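Local coordinates for 4-alpha-glucanotransferase (Corynebacterium glutamicum, PDB 5B68), which belongs to the amylomaltase family and combines a TIM-barrel domain with an N-terminal beta-sandwich domain, at residues W430-L435 against I483-N488; L465-V470 against P515-A520; V504-D509 against M527-L532. One frame throughout, in Å; residues are numbered along the deposited sequence. Where two conformers were deposited one is given.

Interaction 1 of 3, residues W430-L435 against I483-N488; sequences WHPVRL and IRFDHN
Phe-485 points the CE1-CZ end of its ring at Trp-430 and Pro-432. Its CG lies anti to the carbonyl carbon, beside the backbone N (chi1 -68°), and the ring extends from there to the other segment. Trp-430 O sits at the ring edge, in the ring plane, 3.4 Å from Phe-485 CZ. Beside it, Trp-430 CB packs 3.6 Å from Phe-485 CE1. The indole turns from the contact. One of its faces is covered by Leu-435 CD2, set toward the rim, and it packs on Pro-442 and Leu-446 of helix 441-452.

The Pro-432 ring crosses the phenyl group obliquely. Its CG is 3.6 Å from Phe-485 CE1 and 3.7 Å from Arg-484 O, so one carbon touches both a ring carbon and a backbone carbonyl. Ile-483 CD1 is a looser neighbour, 4.4 Å from Pro-432 CG.

No direct hydrogen bond joins the segments. A water links the backbones instead: it donates to Pro-432 O at 3.1 Å and accepts from Asp-486 N at 3.0 Å. Asp-486 is the N-cap of helix 487-500. The contact thus joins the turn leading into helix 434-437 to the junction between strand 481-484 and that helix. Its chemistry is mainly apolar, with the carbonyl of Trp-430 at the C-H edge of the phenyl ring, probably slightly favourable, and the water satisfying two backbone groups.

Interaction 2 of 3, residues L465-V470 against P515-A520; sequences LFRLFV and PWVQDA
Val-517 sets CG1 over the centre of the Phe-466 ring. This CH-pi contact is 3.6 Å from Val-517 CG1 to the ring centroid and only 6° off the ring normal. The valine has CG1 anti to its backbone N, and its other methyl, CG2, lies over the centre of the Trp-516 ring in the same helix. Trp-516 CG lies between its backbone N and carbonyl carbon (chi1 69°). At the Phe-466 edge, in plane, Ala-520 CB is 3.9 Å from Phe-466 CE2. Phe-466 also turns an edge toward the face of Trp-516 in an offset edge-to-face pair, planes 71° apart, with Phe-466 CD2 3.7 Å from Trp-516 CZ3.

Helix 515-523 lies in the connection between barrel strands 504-507 and 528-531. Phe-466 and Arg-467 stand at the start of strand 467-472 of a separate antiparallel sheet. The contact packs this end of it on a helix of the TIM barrel.

The Arg-467 chain folds at its CG-CD bond. Its NH1 lies 3.6 Å from Val-517 CG2. Trp-516 CZ2 meets the guanidinium at its edge, 3.6 Å from Arg-467 NH1, and the two planes are tilted rather than stacked. The charge is paired next door: Arg-467 NH2 forms a salt bridge with Glu-514 OE1, just ahead of the helix.

Interaction 3 of 3, residues V504-D509 against M527-L532; sequences VVIGED and MGTSIL
Ile-506 lays CG2 against Thr-529 CG2, 3.5 Å away, while its CG1 packs on Met-527 CB on the same flank. The two segments carry neighbouring parallel strands of the TIM barrel, 504-507 and 528-531, joined by a beta-alpha-beta crossover through helix 515-523. They splay apart, with their axes at 58°, and only one bridge holds them, Ile-506 with Met-527.

That bridge has the parallel pattern. Met-527 N donates to Val-505 O at 2.9 Å. Gly-507 N donates to Met-527 O at 2.6 Å. Both peptide groups of Met-527 are thus tied to one strand. Its side chain, extended beyond CG, brings CE to 4.1 Å from Val-504 CG1, where the two side chains meet at about a right angle.

Past the bridge a side chain takes over. Thr-529 OG1 lies between its backbone N and carbonyl carbon (chi1 53°), and Asp-509 N donates to it at 3.0 Å. The same rotamer directs Thr-529 CG2 to Ile-506. The carboxylate of Glu-508 turns to another partner: OE2 accepts from His-461 N. Asp-509 has a weak, long ion pair with Arg-550, and its OD2 sits close to the backbone of the other strand, 3.1 Å from Gly-528 CA.

Interactions 1 and 2 touch, centres 12 Å apart. Strands 467-472 and 481-484 are neighbours in one antiparallel sheet, probably hydrogen-bonded from Ile-483 N to Leu-468 O and Phe-485 N to Phe-466 O, both 2.9 Å. His-487 packs on Phe-466 and Trp-516. Interaction 3 lies in the barrel wall, 14 Å from interaction 2 between centres. Helix 515-523 of interaction 2 follows strand 504-507 and precedes strand 528-531 in the chain. Interaction 1 is 23 Å from interaction 3 between centres, about 11 Å at the nearest atoms. Glycerol lies about 3 Å from the Trp-430 side chain and BTB about 4 Å from that of Glu-508, both probably from the crystallisation liquor, though these can mark pockets.

Interaction 1 of 3, residues W430-L435 against I483-N488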
loop_
_atom_site.group_PDB
_atom_site.type_symbol
_atom_site.label_atom_id
_atom_site.label_comp_id
_atom_site.label_asym_id
_atom_site.label_seq_id
_atom_site.Cartn_x
_atom_site.Cartn_y
_atom_site.Cartn_z
ATOM N N TRP A 430 5.585 2.568 11.926
ATOM C CA TRP A 430 5.600 1.473 12.863
ATOM C C TRP A 430 6.748 1.712 13.841
ATOM O O TRP A 430 7.758 2.270 13.495
ATOM C CB TRP A 430 5.941 0.168 12.161
ATOM C CG TRP A 430 4.986 -0.410 11.192
ATOM C CD1 TRP A 430 5.245 -0.723 9.907
ATOM C CD2 TRP A 430 3.653 -0.858 11.445
ATOM N NE1 TRP A 430 4.159 -1.298 9.318
ATOM C CE2 TRP A 430 3.163 -1.399 10.245
ATOM C CE3 TRP A 430 2.823 -0.841 12.556
ATOM C CZ2 TRP A 430 1.887 -1.911 10.132
ATOM C CZ3 TRP A 430 1.560 -1.351 12.437
ATOM C CH2 TRP A 430 1.102 -1.873 11.236
ATOM N N HIS A 431 6.564 1.276 15.070
ATOM C CA HIS A 431 7.652 1.176 15.989
ATOM C C HIS A 431 8.362 -0.169 15.679
ATOM O O HIS A 431 7.719 -1.219 15.783
ATOM C CB HIS A 431 7.100 1.178 17.438
ATOM C CG HIS A 431 8.179 1.204 18.458
ATOM N ND1 HIS A 431 8.396 2.254 19.323
ATOM C CD2 HIS A 431 9.191 0.337 18.667
ATOM C CE1 HIS A 431 9.490 2.015 20.026
ATOM N NE2 HIS A 431 9.963 0.839 19.675
ATOM N N PRO A 432 9.648 -0.140 15.250
ATOM C CA PRO A 432 10.315 -1.377 14.850
ATOM C C PRO A 432 10.362 -2.511 15.886
ATOM O O PRO A 432 10.383 -3.682 15.467
ATOM C CB PRO A 432 11.727 -0.958 14.531
ATOM C CG PRO A 432 11.654 0.535 14.282
ATOM C CD PRO A 432 10.456 1.059 15.008
ATOM N N VAL A 433 10.525 -2.188 17.162
ATOM C CA VAL A 433 10.506 -3.229 18.224
ATOM C C VAL A 433 9.145 -3.625 18.671
ATOM O O VAL A 433 8.841 -4.823 18.837
ATOM C CB VAL A 433 11.383 -2.818 19.455
ATOM C CG1 VAL A 433 11.360 -3.878 20.560
ATOM C CG2 VAL A 433 12.800 -2.509 18.998
ATOM N N ARG A 434 8.282 -2.668 18.987
ATOM C CA ARG A 434 6.977 -2.988 19.515
ATOM C C ARG A 434 6.110 -3.745 18.526
ATOM O O ARG A 434 5.362 -4.625 18.916
ATOM C CB ARG A 434 6.244 -1.733 20.008
ATOM C CG ARG A 434 6.980 -1.076 21.156
ATOM C CD ARG A 434 6.304 0.175 21.600
ATOM N NE ARG A 434 7.101 0.641 22.731
ATOM C CZ ARG A 434 7.219 1.901 23.158
ATOM N NH1 ARG A 434 6.552 2.890 22.578
ATOM N NH2 ARG A 434 8.021 2.156 24.195
ATOM N N LEU A 435 6.243 -3.467 17.230
ATOM C CA LEU A 435 5.522 -4.230 16.244
ATOM C C LEU A 435 5.980 -5.702 16.362
ATOM O O LEU A 435 5.183 -6.567 16.273
ATOM C CB LEU A 435 5.785 -3.713 14.810
ATOM C CG LEU A 435 5.009 -4.464 13.710
ATOM C CD1 LEU A 435 3.516 -4.517 13.873
ATOM C CD2 LEU A 435 5.396 -3.941 12.375
ATOM N N ILE A 483 15.128 5.060 9.958
ATOM C CA ILE A 483 14.999 3.998 10.970
ATOM C C ILE A 483 14.872 2.690 10.254
ATOM O O ILE A 483 14.139 2.579 9.278
ATOM C CB ILE A 483 13.826 4.200 11.942
ATOM C CG1 ILE A 483 12.501 4.365 11.221
ATOM C CG2 ILE A 483 14.090 5.410 12.812
ATOM C CD1 ILE A 483 11.344 4.468 12.238
ATOM N N ARG A 484 15.613 1.707 10.735
ATOM C CA ARG A 484 15.673 0.346 10.178
ATOM C C ARG A 484 14.566 -0.569 10.709
ATOM O O ARG A 484 14.242 -0.504 11.898
ATOM C CB ARG A 484 17.076 -0.216 10.524
ATOM C CG ARG A 484 17.352 -1.678 10.236
ATOM C CD ARG A 484 18.836 -2.047 10.077
ATOM N NE ARG A 484 19.803 -1.586 11.084
ATOM C CZ ARG A 484 19.812 -1.958 12.353
ATOM N NH1 ARG A 484 18.866 -2.752 12.808
ATOM N NH2 ARG A 484 20.765 -1.522 13.153
ATOM N N PHE A 485 14.024 -1.455 9.850
ATOM C CA PHE A 485 13.072 -2.476 10.251
ATOM C C PHE A 485 13.679 -3.805 9.982
ATOM O O PHE A 485 14.661 -3.927 9.232
ATOM C CB PHE A 485 11.726 -2.324 9.512
ATOM C CG PHE A 485 10.989 -1.086 9.936
ATOM C CD1 PHE A 485 10.142 -1.133 11.027
ATOM C CD2 PHE A 485 11.140 0.126 9.278
ATOM C CE1 PHE A 485 9.509 0.012 11.458
ATOM C CE2 PHE A 485 10.501 1.288 9.751
ATOM C CZ PHE A 485 9.686 1.212 10.854
ATOM N N ASP A 486 13.094 -4.835 10.602
ATOM C CA ASP A 486 13.506 -6.177 10.314
ATOM C C ASP A 486 12.880 -6.624 8.995
ATOM O O ASP A 486 11.727 -7.127 8.981
ATOM C CB ASP A 486 13.169 -7.109 11.464
ATOM C CG ASP A 486 13.593 -8.540 11.214
ATOM O OD1 ASP A 486 14.133 -8.951 10.129
ATOM O OD2 ASP A 486 13.487 -9.269 12.213
ATOM N N HIS A 487 13.646 -6.476 7.899
ATOM C CA HIS A 487 13.102 -6.807 6.570
ATOM C C HIS A 487 12.744 -8.305 6.435
ATOM O O HIS A 487 11.815 -8.688 5.686
ATOM C CB HIS A 487 14.034 -6.355 5.429
ATOM C CG HIS A 487 15.390 -6.933 5.565
ATOM N ND1 HIS A 487 15.721 -8.156 5.038
ATOM C CD2 HIS A 487 16.434 -6.551 6.322
ATOM C CE1 HIS A 487 16.934 -8.487 5.422
ATOM N NE2 HIS A 487 17.384 -7.537 6.210
ATOM N N ASN A 488 13.464 -9.159 7.133
ATOM C CA ASN A 488 13.135 -10.567 7.109
ATOM C C ASN A 488 11.709 -10.826 7.635
ATOM O O ASN A 488 10.977 -11.647 7.061
ATOM C CB ASN A 488 14.099 -11.420 7.823
ATOM C CG ASN A 488 15.413 -11.566 7.066
ATOM O OD1 ASN A 488 15.463 -11.742 5.860
ATOM N ND2 ASN A 488 16.464 -11.480 7.792
HETATM O O HOH W 1 10.847 -4.520 12.561
#

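Interaction 2 of 3, residues L465-V470 against P515-A520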
loop_
_atom_site.group_PDB
_atom_site.type_symbol
_atom_site.label_atom_id
_atom_site.label_comp_id
_atom_site.label_asym_id
_atom_site.label_seq_id
_atom_site.Cartn_x
_atom_site.Cartn_y
_atom_site.Cartn_z
ATOM N N LEU A 465 9.709 -1.623 3.750
ATOM C CA LEU A 465 9.822 -2.935 4.399
ATOM C C LEU A 465 11.222 -3.061 5.029
ATOM O O LEU A 465 11.459 -4.001 5.820
ATOM C CB LEU A 465 9.565 -4.030 3.399
ATOM C CG LEU A 465 8.178 -4.032 2.692
ATOM C CD1 LEU A 465 8.204 -5.121 1.628
ATOM C CD2 LEU A 465 7.051 -4.315 3.612
ATOM N N PHE A 466 12.175 -2.200 4.600
ATOM C CA PHE A 466 13.543 -2.214 5.048
ATOM C C PHE A 466 13.849 -1.084 6.020
ATOM O O PHE A 466 14.528 -1.284 7.016
ATOM C CB PHE A 466 14.502 -2.181 3.840
ATOM C CG PHE A 466 14.317 -3.359 2.897
ATOM C CD1 PHE A 466 13.292 -3.362 1.969
ATOM C CD2 PHE A 466 15.153 -4.464 2.978
ATOM C CE1 PHE A 466 13.128 -4.425 1.112
ATOM C CE2 PHE A 466 14.974 -5.530 2.148
ATOM C CZ PHE A 466 13.923 -5.531 1.207
ATOM N N ARG A 467 13.464 0.125 5.649
ATOM C CA ARG A 467 13.750 1.295 6.416
ATOM C C ARG A 467 12.772 2.398 6.012
ATOM O O ARG A 467 12.219 2.373 4.889
ATOM C CB ARG A 467 15.225 1.716 6.141
ATOM C CG ARG A 467 15.427 2.206 4.715
ATOM C CD ARG A 467 16.898 2.384 4.394
ATOM N NE ARG A 467 17.602 1.121 4.216
ATOM C CZ ARG A 467 18.324 0.810 3.140
ATOM N NH1 ARG A 467 18.903 -0.355 3.073
ATOM N NH2 ARG A 467 18.420 1.642 2.112
ATOM N N LEU A 468 12.564 3.378 6.874
ATOM C CA LEU A 468 11.766 4.543 6.511
ATOM C C LEU A 468 12.565 5.746 6.822
ATOM O O LEU A 468 13.199 5.799 7.867
ATOM C CB LEU A 468 10.465 4.600 7.310
ATOM C CG LEU A 468 9.401 3.576 6.843
ATOM C CD1 LEU A 468 8.249 3.546 7.841
ATOM C CD2 LEU A 468 8.904 3.820 5.436
ATOM N N PHE A 469 12.446 6.755 6.000
ATOM C CA PHE A 469 12.904 8.097 6.343
ATOM C C PHE A 469 11.877 8.793 7.166
ATOM O O PHE A 469 10.758 8.907 6.723
ATOM C CB PHE A 469 13.190 8.893 5.083
ATOM C CG PHE A 469 13.910 10.161 5.344
ATOM C CD1 PHE A 469 15.278 10.168 5.610
ATOM C CD2 PHE A 469 13.223 11.353 5.374
ATOM C CE1 PHE A 469 15.936 11.365 5.893
ATOM C CE2 PHE A 469 13.873 12.549 5.665
ATOM C CZ PHE A 469 15.217 12.564 5.916
ATOM N N VAL A 470 12.262 9.218 8.360
ATOM C CA VAL A 470 11.368 9.855 9.316
ATOM C C VAL A 470 11.986 11.143 9.838
ATOM O O VAL A 470 13.220 11.233 9.988
ATOM C CB VAL A 470 11.058 8.918 10.539
ATOM C CG1 VAL A 470 10.288 7.703 10.073
ATOM C CG2 VAL A 470 12.303 8.456 11.255
ATOM N N PRO A 515 22.302 -3.418 -3.224
ATOM C CA PRO A 515 22.067 -4.690 -3.906
ATOM C C PRO A 515 21.372 -5.724 -3.031
ATOM O O PRO A 515 20.503 -6.449 -3.543
ATOM C CB PRO A 515 23.478 -5.178 -4.274
ATOM C CG PRO A 515 24.305 -3.932 -4.311
ATOM C CD PRO A 515 23.713 -2.994 -3.285
ATOM N N TRP A 516 21.715 -5.771 -1.747
ATOM C CA TRP A 516 21.095 -6.760 -0.810
ATOM C C TRP A 516 19.547 -6.570 -0.712
ATOM O O TRP A 516 18.817 -7.541 -0.554
ATOM C CB TRP A 516 21.718 -6.757 0.551
ATOM C CG TRP A 516 21.521 -5.607 1.422
ATOM C CD1 TRP A 516 22.328 -4.478 1.518
ATOM C CD2 TRP A 516 20.478 -5.440 2.414
ATOM N NE1 TRP A 516 21.828 -3.634 2.488
ATOM C CE2 TRP A 516 20.717 -4.198 3.064
ATOM C CE3 TRP A 516 19.377 -6.205 2.791
ATOM C CZ2 TRP A 516 19.875 -3.678 4.009
ATOM C CZ3 TRP A 516 18.525 -5.705 3.796
ATOM C CH2 TRP A 516 18.797 -4.435 4.398
ATOM N N VAL A 517 19.099 -5.329 -0.819
ATOM C CA VAL A 517 17.678 -4.993 -0.726
ATOM C C VAL A 517 16.961 -5.524 -1.964
ATOM O O VAL A 517 15.976 -6.230 -1.820
ATOM C CB VAL A 517 17.490 -3.475 -0.541
ATOM C CG1 VAL A 517 16.050 -3.027 -0.593
ATOM C CG2 VAL A 517 18.204 -2.981 0.714
ATOM N N GLN A 518 17.458 -5.176 -3.168
ATOM C CA GLN A 518 16.950 -5.672 -4.422
ATOM C C GLN A 518 16.906 -7.191 -4.391
ATOM O O GLN A 518 15.905 -7.777 -4.720
ATOM C CB GLN A 518 17.857 -5.214 -5.565
ATOM C CG GLN A 518 17.742 -3.704 -5.777
ATOM C CD GLN A 518 18.424 -3.198 -7.045
ATOM O OE1 GLN A 518 19.395 -3.792 -7.509
ATOM N NE2 GLN A 518 17.920 -2.076 -7.599
ATOM N N ASP A 519 17.951 -7.826 -3.904
ATOM C CA ASP A 519 18.022 -9.254 -3.877
ATOM C C ASP A 519 17.046 -9.878 -2.876
ATOM O O ASP A 519 16.486 -10.952 -3.143
ATOM C CB ASP A 519 19.454 -9.753 -3.570
ATOM C CG ASP A 519 20.418 -9.540 -4.740
ATOM O OD1 ASP A 519 19.937 -9.316 -5.872
ATOM O OD2 ASP A 519 21.655 -9.559 -4.525
ATOM N N ALA A 520 16.883 -9.243 -1.752
ATOM C CA ALA A 520 15.938 -9.768 -0.740
ATOM C C ALA A 520 14.504 -9.813 -1.340
ATOM O O ALA A 520 13.779 -10.738 -1.067
ATOM C CB ALA A 520 15.940 -8.907 0.487
#

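Interaction 3 of 3, residues V504-D509 against M527-L532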
loop_
_atom_site.group_PDB
_atom_site.type_symbol
_atom_site.label_atom_id
_atom_site.label_comp_id
_atom_site.label_asym_id
_atom_site.label_seq_id
_atom_site.Cartn_x
_atom_site.Cartn_y
_atom_site.Cartn_z
ATOM N N VAL A 504 0.090 -12.431 -6.554
ATOM C CA VAL A 504 1.239 -11.688 -7.101
ATOM C C VAL A 504 1.564 -10.611 -6.098
ATOM O O VAL A 504 0.633 -9.956 -5.509
ATOM C CB VAL A 504 0.873 -11.037 -8.445
ATOM C CG1 VAL A 504 1.912 -10.064 -8.904
ATOM C CG2 VAL A 504 0.750 -12.121 -9.492
ATOM N N VAL A 505 2.861 -10.359 -5.935
ATOM C CA VAL A 505 3.321 -9.224 -5.208
ATOM C C VAL A 505 4.200 -8.295 -6.072
ATOM O O VAL A 505 5.237 -8.739 -6.590
ATOM C CB VAL A 505 4.104 -9.595 -3.917
ATOM C CG1 VAL A 505 4.501 -8.360 -3.151
ATOM C CG2 VAL A 505 3.235 -10.498 -3.045
ATOM N N ILE A 506 3.805 -7.040 -6.175
ATOM C CA ILE A 506 4.583 -6.043 -6.877
ATOM C C ILE A 506 5.053 -4.953 -5.922
ATOM O O ILE A 506 4.293 -4.417 -5.170
ATOM C CB ILE A 506 3.783 -5.422 -8.026
ATOM C CG1 ILE A 506 3.511 -6.478 -9.082
ATOM C CG2 ILE A 506 4.510 -4.244 -8.633
ATOM C CD1 ILE A 506 2.117 -6.407 -9.643
ATOM N N GLY A 507 6.332 -4.646 -5.993
ATOM C CA GLY A 507 6.919 -3.720 -5.078
ATOM C C GLY A 507 7.363 -2.558 -5.882
ATOM O O GLY A 507 8.065 -2.692 -6.854
ATOM N N GLU A 508 6.919 -1.404 -5.457
ATOM C CA GLU A 508 7.164 -0.228 -6.210
ATOM C C GLU A 508 8.579 0.164 -5.876
ATOM O O GLU A 508 8.907 0.399 -4.723
ATOM C CB GLU A 508 6.127 0.811 -5.831
ATOM C CG GLU A 508 6.477 1.617 -4.613
ATOM C CD GLU A 508 7.061 2.931 -5.007
ATOM O OE1 GLU A 508 7.999 2.944 -5.823
ATOM O OE2 GLU A 508 6.553 3.935 -4.521
ATOM N N ASP A 509 9.363 0.259 -6.933
ATOM C CA ASP A 509 10.792 0.031 -7.022
ATOM C C ASP A 509 11.636 1.264 -7.345
ATOM O O ASP A 509 12.826 1.174 -7.584
ATOM C CB ASP A 509 10.983 -0.958 -8.171
ATOM C CG ASP A 509 12.186 -1.820 -8.000
ATOM O OD1 ASP A 509 13.197 -1.339 -7.460
ATOM O OD2 ASP A 509 12.140 -2.983 -8.402
ATOM N N MET A 527 7.971 -8.677 -7.492
ATOM C CA MET A 527 8.247 -7.974 -8.744
ATOM C C MET A 527 8.540 -6.563 -8.515
ATOM O O MET A 527 8.017 -5.937 -7.570
ATOM C CB MET A 527 7.062 -8.143 -9.664
ATOM C CG MET A 527 6.808 -9.584 -10.041
ATOM S SD MET A 527 5.473 -9.712 -11.261
ATOM C CE MET A 527 5.060 -11.452 -11.121
ATOM N N GLY A 528 9.427 -6.011 -9.350
ATOM C CA GLY A 528 9.657 -4.588 -9.429
ATOM C C GLY A 528 8.648 -3.838 -10.273
ATOM O O GLY A 528 7.688 -4.423 -10.764
ATOM N N THR A 529 8.879 -2.538 -10.454
ATOM C CA THR A 529 8.058 -1.700 -11.322
ATOM C C THR A 529 8.986 -0.930 -12.277
ATOM O O THR A 529 9.885 -0.230 -11.819
ATOM C CB THR A 529 7.219 -0.677 -10.513
ATOM O OG1 THR A 529 8.087 0.060 -9.633
ATOM C CG2 THR A 529 6.232 -1.378 -9.677
ATOM N N SER A 530 8.765 -1.095 -13.575
ATOM C CA SER A 530 9.438 -0.344 -14.632
ATOM C C SER A 530 8.428 0.556 -15.324
ATOM O O SER A 530 7.324 0.086 -15.709
ATOM C CB SER A 530 9.938 -1.320 -15.635
ATOM O OG SER A 530 10.965 -2.148 -15.186
ATOM N N ILE A 531 8.739 1.825 -15.444
ATOM C CA ILE A 531 7.817 2.825 -16.009
ATOM C C ILE A 531 8.534 3.434 -17.224
ATOM O O ILE A 531 9.647 3.991 -17.101
ATOM C CB ILE A 531 7.450 3.896 -14.955
ATOM C CG1 ILE A 531 6.758 3.236 -13.762
ATOM C CG2 ILE A 531 6.474 4.945 -15.499
ATOM C CD1 ILE A 531 6.454 4.234 -12.640
ATOM N N LEU A 532 7.934 3.252 -18.391
ATOM C CA LEU A 532 8.650 3.509 -19.653
ATOM C C LEU A 532 9.336 4.907 -19.601
ATOM O O LEU A 532 10.501 5.019 -19.866
ATOM C CB LEU A 532 7.642 3.508 -20.816
ATOM C CG LEU A 532 8.182 4.155 -22.114
ATOM C CD1 LEU A 532 8.970 3.087 -22.810
ATOM C CD2 LEU A 532 7.134 4.706 -23.020
#